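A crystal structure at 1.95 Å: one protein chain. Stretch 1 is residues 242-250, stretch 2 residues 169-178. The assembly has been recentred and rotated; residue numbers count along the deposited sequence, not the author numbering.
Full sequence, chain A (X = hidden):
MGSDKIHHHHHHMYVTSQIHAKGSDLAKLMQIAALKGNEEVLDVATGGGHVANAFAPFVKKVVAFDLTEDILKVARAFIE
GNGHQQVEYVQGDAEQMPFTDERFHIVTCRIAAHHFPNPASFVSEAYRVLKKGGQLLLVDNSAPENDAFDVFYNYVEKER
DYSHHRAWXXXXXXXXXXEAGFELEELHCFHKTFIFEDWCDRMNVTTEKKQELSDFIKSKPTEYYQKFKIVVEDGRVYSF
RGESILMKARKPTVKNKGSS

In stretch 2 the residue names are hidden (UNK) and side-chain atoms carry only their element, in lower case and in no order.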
# COMPACT_ATOMS: atom_id res chain seq x y z
N GLY A 242 0.22 -10.73 -9.70
CA GLY A 242 -0.26 -9.36 -9.63
C GLY A 242 0.87 -8.33 -9.79
O GLY A 242 2.08 -8.69 -9.73
N GLU A 243 0.47 -7.08 -9.97
CA GLU A 243 1.36 -5.90 -10.02
C GLU A 243 1.28 -5.02 -8.74
O GLU A 243 0.23 -4.87 -8.11
CB GLU A 243 1.03 -5.05 -11.23
CG GLU A 243 2.11 -3.98 -11.53
CD GLU A 243 1.67 -2.93 -12.56
OE1 GLU A 243 0.48 -2.49 -12.50
OE2 GLU A 243 2.55 -2.45 -13.34
N SER A 244 2.41 -4.42 -8.38
CA SER A 244 2.42 -3.34 -7.42
C SER A 244 3.37 -2.26 -7.87
O SER A 244 4.23 -2.46 -8.75
CB SER A 244 2.91 -3.85 -6.04
OG SER A 244 4.21 -4.31 -6.17
N ILE A 245 3.23 -1.13 -7.20
CA ILE A 245 4.03 0.03 -7.48
C ILE A 245 4.60 0.70 -6.26
O ILE A 245 4.09 0.57 -5.14
CB ILE A 245 3.21 1.08 -8.28
CG1 ILE A 245 1.94 1.44 -7.53
CG2 ILE A 245 2.85 0.50 -9.71
CD1 ILE A 245 1.06 2.43 -8.25
N LEU A 246 5.65 1.47 -6.53
CA LEU A 246 6.29 2.35 -5.58
C LEU A 246 6.49 3.68 -6.30
O LEU A 246 7.22 3.75 -7.31
CB LEU A 246 7.65 1.74 -5.18
CG LEU A 246 8.63 2.27 -4.11
CD1 LEU A 246 9.88 1.44 -4.21
CD2 LEU A 246 9.02 3.66 -4.30
N MSE A 247 5.86 4.73 -5.74
CA MSE A 247 6.00 6.09 -6.22
C MSE A 247 6.69 7.03 -5.21
O MSE A 247 6.45 6.93 -4.00
CB MSE A 247 4.63 6.61 -6.66
CG MSE A 247 4.02 5.81 -7.75
SE MSE A 247 2.12 6.32 -8.01
CE MSE A 247 1.54 5.48 -6.43
N LYS A 248 7.63 7.83 -5.72
CA LYS A 248 8.29 8.90 -5.02
C LYS A 248 7.82 10.17 -5.72
O LYS A 248 8.14 10.37 -6.91
CB LYS A 248 9.82 8.77 -5.17
CG LYS A 248 10.67 9.80 -4.41
CD LYS A 248 12.15 9.67 -4.79
CE LYS A 248 13.01 10.61 -4.05
NZ LYS A 248 13.40 10.15 -2.69
N ALA A 249 7.02 10.97 -5.03
CA ALA A 249 6.44 12.19 -5.56
C ALA A 249 6.89 13.37 -4.68
O ALA A 249 6.89 13.27 -3.47
CB ALA A 249 4.91 12.11 -5.58
N ARG A 250 7.32 14.47 -5.30
CA ARG A 250 7.79 15.66 -4.60
C ARG A 250 6.72 16.72 -4.43
O ARG A 250 5.97 17.02 -5.37
CB ARG A 250 8.96 16.23 -5.40
CG ARG A 250 9.76 17.34 -4.78
CD ARG A 250 10.61 16.86 -3.61
NE ARG A 250 11.50 15.78 -3.94
CZ ARG A 250 12.20 15.10 -3.04
NH1 ARG A 250 12.11 15.44 -1.76
NH2 ARG A 250 13.02 14.12 -3.42
N UNK A 169 -5.56 2.07 -11.02
CA UNK A 169 -4.65 2.04 -12.17
C UNK A 169 -3.47 2.97 -11.86
O UNK A 169 -3.62 3.95 -11.12
c UNK A 169 -7.12 2.46 -15.18
c UNK A 169 -8.43 1.90 -15.83
c UNK A 169 -5.28 2.50 -13.49
n UNK A 169 -8.53 0.46 -15.85
c UNK A 169 -6.59 1.79 -13.91
N UNK A 170 -2.32 2.63 -12.42
CA UNK A 170 -1.20 3.52 -12.42
C UNK A 170 -1.58 4.91 -12.96
O UNK A 170 -1.19 5.90 -12.39
c UNK A 170 1.60 0.60 -14.60
c UNK A 170 1.83 1.13 -13.22
c UNK A 170 -0.04 2.89 -13.20
c UNK A 170 0.57 1.68 -12.50
n UNK A 170 0.86 -0.72 -14.55
N UNK A 171 -2.40 4.98 -14.01
CA UNK A 171 -2.88 6.25 -14.54
C UNK A 171 -3.77 7.00 -13.56
O UNK A 171 -3.77 8.23 -13.55
o UNK A 171 -4.69 5.09 -15.64
c UNK A 171 -3.66 6.04 -15.85
N UNK A 172 -4.50 6.26 -12.73
CA UNK A 172 -5.37 6.86 -11.71
C UNK A 172 -4.50 7.56 -10.70
O UNK A 172 -4.80 8.66 -10.28
o UNK A 172 -7.68 4.00 -11.47
o UNK A 172 -7.85 5.80 -12.75
c UNK A 172 -7.33 5.17 -11.81
c UNK A 172 -6.21 5.82 -10.97
N UNK A 173 -3.42 6.91 -10.27
CA UNK A 173 -2.49 7.52 -9.32
C UNK A 173 -1.77 8.75 -9.90
O UNK A 173 -1.55 9.71 -9.20
n UNK A 173 -2.69 3.79 -6.74
c UNK A 173 -2.45 6.00 -6.51
c UNK A 173 -3.05 7.21 -4.55
c UNK A 173 -3.44 4.83 -4.61
c UNK A 173 -2.13 4.28 -7.89
c UNK A 173 -2.89 4.82 -5.88
c UNK A 173 -1.43 6.52 -8.80
c UNK A 173 -3.49 6.02 -3.95
c UNK A 173 -1.97 5.63 -7.79
c UNK A 173 -2.53 7.21 -5.81
N UNK A 174 -1.35 8.69 -11.15
CA UNK A 174 -0.75 9.84 -11.79
C UNK A 174 -1.66 11.05 -11.79
O UNK A 174 -1.21 12.18 -11.52
c UNK A 174 -0.39 9.55 -13.25
c UNK A 174 1.97 8.77 -12.99
c UNK A 174 0.65 8.49 -13.61
c UNK A 174 0.75 8.41 -15.13
N UNK A 175 -2.93 10.83 -12.14
CA UNK A 175 -3.93 11.91 -12.08
C UNK A 175 -4.16 12.44 -10.64
O UNK A 175 -4.17 13.65 -10.40
c UNK A 175 -6.30 10.66 -14.96
n UNK A 175 -5.45 11.95 -17.27
c UNK A 175 -5.23 11.44 -12.71
c UNK A 175 -6.05 10.66 -16.53
c UNK A 175 -5.12 11.29 -14.22
N UNK A 176 -4.36 11.54 -9.67
CA UNK A 176 -4.48 11.99 -8.28
C UNK A 176 -3.29 12.78 -7.78
O UNK A 176 -3.46 13.77 -7.07
se UNK A 176 -6.68 8.94 -6.13
c UNK A 176 -4.76 10.80 -7.33
c UNK A 176 -6.21 10.31 -7.47
c UNK A 176 -6.08 7.37 -7.17
N UNK A 177 -2.08 12.37 -8.13
CA UNK A 177 -0.89 13.08 -7.67
C UNK A 177 -0.81 14.44 -8.29
O UNK A 177 -0.63 15.43 -7.61
c UNK A 177 0.61 11.01 -7.18
c UNK A 177 0.38 12.29 -7.99
c UNK A 177 1.73 10.24 -7.86
c UNK A 177 0.98 11.28 -5.70
N UNK A 178 -1.00 14.52 -9.60
CA UNK A 178 -0.92 15.83 -10.23
C UNK A 178 -2.02 16.76 -9.69
O UNK A 178 -1.77 17.94 -9.42
c UNK A 178 -0.92 16.89 -13.99
c UNK A 178 -1.02 15.72 -11.74
c UNK A 178 -0.76 17.05 -12.50
o UNK A 178 -0.15 16.11 -14.59
o UNK A 178 -1.80 17.60 -14.55

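Position 169 has four side-chain carbons in a row ending in a nitrogen, and the side chain touches nothing on stretch 1. An unbranched chain of this kind is lysine. The CA-to-CB bond of Lys-169 points away from stretch 1. The residue sits at the N-cap position, right before the helix.

Position 170 again has four carbons in a row and a terminal nitrogen. That nitrogen lies 2.7 Å from both OE1 and OE2 of Glu-243, and a carbon of the chain packs on Ile-245. This is also lysine. Lys-170 NZ donates a hydrogen bond to each carboxylate oxygen, and the pair forms a salt bridge. The CA-to-CB bond points sideways, but the chain bends so that its end comes nearer the strand. CD of Lys-170 lies 3.7 Å from CG2 of Ile-245.

Position 171 has one carbon and one oxygen, and no contact with stretch 1. It is Ser-171.

Position 172 has two carbons, the second carrying two oxygens, and no contact with stretch 1. One oxygen accepts a hydrogen bond from the backbone N of Lys-169. This short carboxylate is aspartate. The bond runs from N of Lys-169 to OD2 of Asp-172, 2.9 Å, and ties the side chain back to the start of the helix.

Position 173 has one carbon followed by fused five- and six-membered rings holding eight carbons and one nitrogen. A carbon of the five-membered ring lies near CD1 of Ile-245, the first side-chain carbon lies near SE of Met-247, and CE of Met-247 sits over one ring face. Only tryptophan fits. Trp-173 is buried and its CA-to-CB bond points toward the strand. CD1 of Trp-173 lies 3.7 Å from CD1 of Ile-245, and CB of Trp-173 lies 3.6 Å from SE of Met-247, a selenomethionine. The methyl CE of Met-247 is 4.0 Å from the centroid of the five-membered ring of Trp-173, in a CH-pi contact.

Position 174 has four carbons, forked at the second, and no contact with the strand. It is Leu-174, exposed.

Position 175 has four carbons in a row ending in nitrogen, out of reach of stretch 1. It is Lys-175.

Position 176 has two carbons, a selenium and a last carbon, unbranched and also out of reach. It is Met-176, present as selenomethionine.

Position 177 has four carbons, forked at the second, with its branch ends near Met-247 and Ala-249. It is leucine. CD1 of Leu-177 lies 3.9 Å from SE of Met-247, and CD2 of Leu-177 lies 4.0 Å from CB of Ala-249.

Position 178 has three carbons, the third carrying two oxygens, and is free of stretch 1. It is Glu-178, exposed.

The helix and strand run nearly parallel, 18° apart, with axes 10.6 Å apart at closest approach. Glu-243, Ile-245, Met-247 and Ala-249 point toward the helix because alternate strand residues share a side. They meet Lys-170, Trp-173 and Leu-177, spaced three and four apart along one helix face. The salt bridge holds the N-terminal end, and apolar packing continues from there. Together the stretches bury 346 Å².

Stretch 2 169-178: KKSDWLKMLE
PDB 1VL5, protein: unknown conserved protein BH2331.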